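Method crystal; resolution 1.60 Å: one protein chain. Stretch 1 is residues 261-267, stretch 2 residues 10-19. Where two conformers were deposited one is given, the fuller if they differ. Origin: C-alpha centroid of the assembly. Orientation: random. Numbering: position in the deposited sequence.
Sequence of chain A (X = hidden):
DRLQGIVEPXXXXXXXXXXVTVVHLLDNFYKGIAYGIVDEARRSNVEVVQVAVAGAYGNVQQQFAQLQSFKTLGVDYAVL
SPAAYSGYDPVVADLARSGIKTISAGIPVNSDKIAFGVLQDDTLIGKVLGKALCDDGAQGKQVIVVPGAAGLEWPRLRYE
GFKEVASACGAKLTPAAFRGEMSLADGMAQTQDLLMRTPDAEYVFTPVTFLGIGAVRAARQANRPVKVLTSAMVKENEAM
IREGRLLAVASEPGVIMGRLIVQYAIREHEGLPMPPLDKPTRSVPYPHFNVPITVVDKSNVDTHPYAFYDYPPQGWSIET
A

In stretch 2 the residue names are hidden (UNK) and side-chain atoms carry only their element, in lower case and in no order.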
# COMPACT_ATOMS: atom_id res chain seq x y z
N ILE A 261 1.62 11.76 -7.47
CA ILE A 261 2.66 11.37 -8.43
C ILE A 261 2.62 12.26 -9.67
O ILE A 261 3.66 12.71 -10.17
CB ILE A 261 2.49 9.87 -8.77
CG1 ILE A 261 3.03 9.04 -7.57
CG2 ILE A 261 3.20 9.53 -10.07
CD1 ILE A 261 2.55 7.59 -7.57
N VAL A 262 1.43 12.54 -10.18
CA VAL A 262 1.31 13.40 -11.36
C VAL A 262 1.79 14.82 -11.04
O VAL A 262 2.55 15.44 -11.82
CB VAL A 262 -0.14 13.40 -11.87
CG1 VAL A 262 -0.34 14.46 -12.96
CG2 VAL A 262 -0.48 12.01 -12.39
N GLN A 263 1.35 15.37 -9.90
CA GLN A 263 1.72 16.75 -9.59
C GLN A 263 3.22 16.89 -9.32
O GLN A 263 3.83 17.92 -9.67
CB GLN A 263 0.91 17.26 -8.39
CG GLN A 263 -0.57 17.45 -8.77
CD GLN A 263 -0.74 18.59 -9.77
OE1 GLN A 263 0.07 19.50 -9.81
NE2 GLN A 263 -1.78 18.52 -10.60
N TYR A 264 3.83 15.87 -8.71
CA TYR A 264 5.27 15.89 -8.48
C TYR A 264 6.03 15.73 -9.79
O TYR A 264 7.06 16.41 -10.02
CB TYR A 264 5.69 14.77 -7.51
CG TYR A 264 5.52 15.06 -6.02
CD1 TYR A 264 4.27 15.42 -5.49
CD2 TYR A 264 6.61 14.96 -5.16
CE1 TYR A 264 4.13 15.70 -4.15
CE2 TYR A 264 6.48 15.22 -3.79
CZ TYR A 264 5.25 15.59 -3.29
OH TYR A 264 5.12 15.85 -1.94
N ALA A 265 5.54 14.83 -10.67
CA ALA A 265 6.23 14.60 -11.95
C ALA A 265 6.25 15.86 -12.81
O ALA A 265 7.26 16.15 -13.47
CB ALA A 265 5.57 13.44 -12.71
N ILE A 266 5.14 16.62 -12.85
CA ILE A 266 5.13 17.84 -13.67
C ILE A 266 6.19 18.79 -13.19
O ILE A 266 6.93 19.40 -13.99
CB ILE A 266 3.75 18.52 -13.64
CG1 ILE A 266 2.68 17.64 -14.29
CG2 ILE A 266 3.80 19.87 -14.36
CD1 ILE A 266 1.25 18.09 -13.97
N ARG A 267 6.30 18.95 -11.87
CA ARG A 267 7.29 19.86 -11.31
C ARG A 267 8.69 19.38 -11.60
O ARG A 267 9.56 20.17 -12.00
CB ARG A 267 7.04 19.99 -9.80
CG ARG A 267 5.79 20.85 -9.56
CD ARG A 267 5.37 20.73 -8.11
NE ARG A 267 4.36 21.74 -7.80
CZ ARG A 267 3.06 21.59 -8.04
NH1 ARG A 267 2.58 20.44 -8.54
NH2 ARG A 267 2.27 22.59 -7.75
N UNK A 10 -1.18 22.00 -10.70
CA UNK A 10 -0.83 22.75 -11.89
C UNK A 10 -0.98 21.86 -13.11
O UNK A 10 -1.35 20.68 -13.02
c UNK A 10 3.05 22.82 -11.85
c UNK A 10 1.63 22.26 -11.65
c UNK A 10 0.58 23.36 -11.81
c UNK A 10 0.66 24.47 -10.70
N UNK A 11 -0.69 22.44 -14.27
CA UNK A 11 -0.89 21.79 -15.56
C UNK A 11 0.42 21.76 -16.32
O UNK A 11 1.14 22.77 -16.35
c UNK A 11 -3.23 22.64 -15.55
c UNK A 11 -2.15 21.92 -17.71
c UNK A 11 -1.95 22.57 -16.36
N UNK A 12 0.73 20.62 -16.93
CA UNK A 12 1.95 20.48 -17.71
C UNK A 12 1.86 21.37 -18.94
O UNK A 12 0.80 21.44 -19.59
c UNK A 12 2.17 19.02 -18.14
N UNK A 13 2.94 22.08 -19.22
CA UNK A 13 3.09 22.79 -20.47
C UNK A 13 3.97 22.02 -21.44
O UNK A 13 3.68 21.99 -22.63
c UNK A 13 2.69 25.11 -19.39
n UNK A 13 -0.83 27.29 -17.85
n UNK A 13 0.46 26.25 -19.48
c UNK A 13 3.64 24.21 -20.21
c UNK A 13 -0.08 26.26 -18.25
n UNK A 13 0.15 25.24 -17.42
c UNK A 13 1.27 25.15 -20.01
N UNK A 14 5.02 21.37 -20.96
CA UNK A 14 5.86 20.48 -21.77
C UNK A 14 5.18 19.11 -21.88
O UNK A 14 4.62 18.62 -20.90
c UNK A 14 9.38 21.38 -20.12
o UNK A 14 9.88 20.25 -20.00
n UNK A 14 9.94 22.47 -19.59
c UNK A 14 7.25 20.31 -21.13
c UNK A 14 8.06 21.60 -20.89
N UNK A 15 5.21 18.47 -23.05
CA UNK A 15 4.62 17.13 -23.16
C UNK A 15 5.21 16.19 -22.12
O UNK A 15 6.43 16.16 -21.91
c UNK A 15 4.96 16.68 -24.58
c UNK A 15 5.66 19.00 -24.35
c UNK A 15 5.15 17.98 -25.34
N UNK A 16 4.35 15.43 -21.46
CA UNK A 16 4.76 14.57 -20.37
C UNK A 16 3.99 13.26 -20.47
O UNK A 16 2.76 13.25 -20.35
c UNK A 16 4.88 13.24 -17.41
c UNK A 16 5.14 15.65 -16.63
c UNK A 16 4.52 15.26 -19.02
c UNK A 16 5.29 14.70 -17.81
N UNK A 17 4.71 12.17 -20.69
CA UNK A 17 4.11 10.84 -20.84
C UNK A 17 4.54 9.93 -19.71
O UNK A 17 5.74 9.88 -19.36
c UNK A 17 4.82 10.56 -24.69
c UNK A 17 4.04 10.98 -23.40
c UNK A 17 4.51 9.18 -25.15
n UNK A 17 4.62 9.00 -26.66
c UNK A 17 4.51 10.20 -22.18
N UNK A 18 3.59 9.23 -19.12
CA UNK A 18 3.85 8.27 -18.06
C UNK A 18 3.55 6.85 -18.52
O UNK A 18 2.54 6.62 -19.20
c UNK A 18 1.97 10.07 -15.07
c UNK A 18 2.99 8.54 -16.81
c UNK A 18 4.40 10.11 -15.60
c UNK A 18 3.06 9.92 -16.17
N UNK A 19 4.37 5.90 -18.10
CA UNK A 19 4.00 4.48 -18.14
C UNK A 19 3.95 3.99 -16.71
O UNK A 19 4.82 4.33 -15.92
O HOH W 1 -3.91 19.90 -12.12

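Position 10 has four side-chain carbons, forked at the first, with one arm two carbons long. Its backbone is held at both ends by the Q263 amide: the backbone N of position 10 donates to Q263 OE1 at 2.9 Å, nearly straight, and Q263 NE2 donates to the backbone O of position 10 at 3.3 Å. One side-chain carbon lies over one face of the R267 guanidinium, and another packs on I266. That pattern is isoleucine, I10. I10 CG1 is 3.7 Å from R267 NH1, and I10 CD1 is 3.9 Å from I266 CG2.

Position 11 has three carbons, one carrying the other two. Its CA-to-CB bond points away from the helix, and the side chain makes no contact there. This is valine, V11.

Position 12 has a single carbon. This CB sits 4.1 Å from I266 CG1, and the CA of position 12 is 3.9 Å from I266 CG2. It is alanine, A12.

Position 13 has three carbons, a nitrogen, then a carbon carrying two more nitrogens. It does not touch stretch 1. This is arginine, R13. R13 NH1 makes a weak hydrogen bond to V11 O at 2.9 Å.

Position 14 has three carbons, the third carrying one oxygen and one nitrogen. It is exposed and out of reach of the helix. It is glutamine, Q14.

Position 15 has three carbons closing a ring onto the backbone nitrogen. It is also out of reach. This is proline, P15.

Position 16 has four carbons, forked at the second. Its CA-to-CB bond points toward the helix. One end carbon touches I266 and the backbone O of A265. It is leucine, L16. L16 CD1 lies 3.7 Å from I266 CA, 3.9 Å from I266 CG1 and 3.8 Å from A265 O.

Position 17 has four carbons in a row ending in nitrogen. It is out of reach of stretch 1. It is lysine, K17, and its NZ is hydrogen-bonded elsewhere in the structure.

Position 18 again has four carbons forked at the second. Its CA-to-CB bond also points toward the helix, and an end carbon meets V262. It is leucine, L18, with L18 CD1 4.1 Å from V262 CG2.

Position 19 has no side-chain atoms and makes no contact with the helix. It is glycine, G19.

The contact joins an apolar patch to a polar clamp. I266 is central to the patch, packing against I10, A12 and L16, while V262 meets L18. The clamp is Q263, whose amide pairs with both backbone polar atoms of I10. R267 NH1 also donates to Q263 OE1 and to Q263 O, each at 3.0 Å, so OE1 accepts from both R267 NH1 and I10 N. Water 1 donates to I10 O at 2.8 Å and weakly accepts from Q263 NE2 at 3.0 Å.

Stretch 2 (10-19) IVARQPLKLG
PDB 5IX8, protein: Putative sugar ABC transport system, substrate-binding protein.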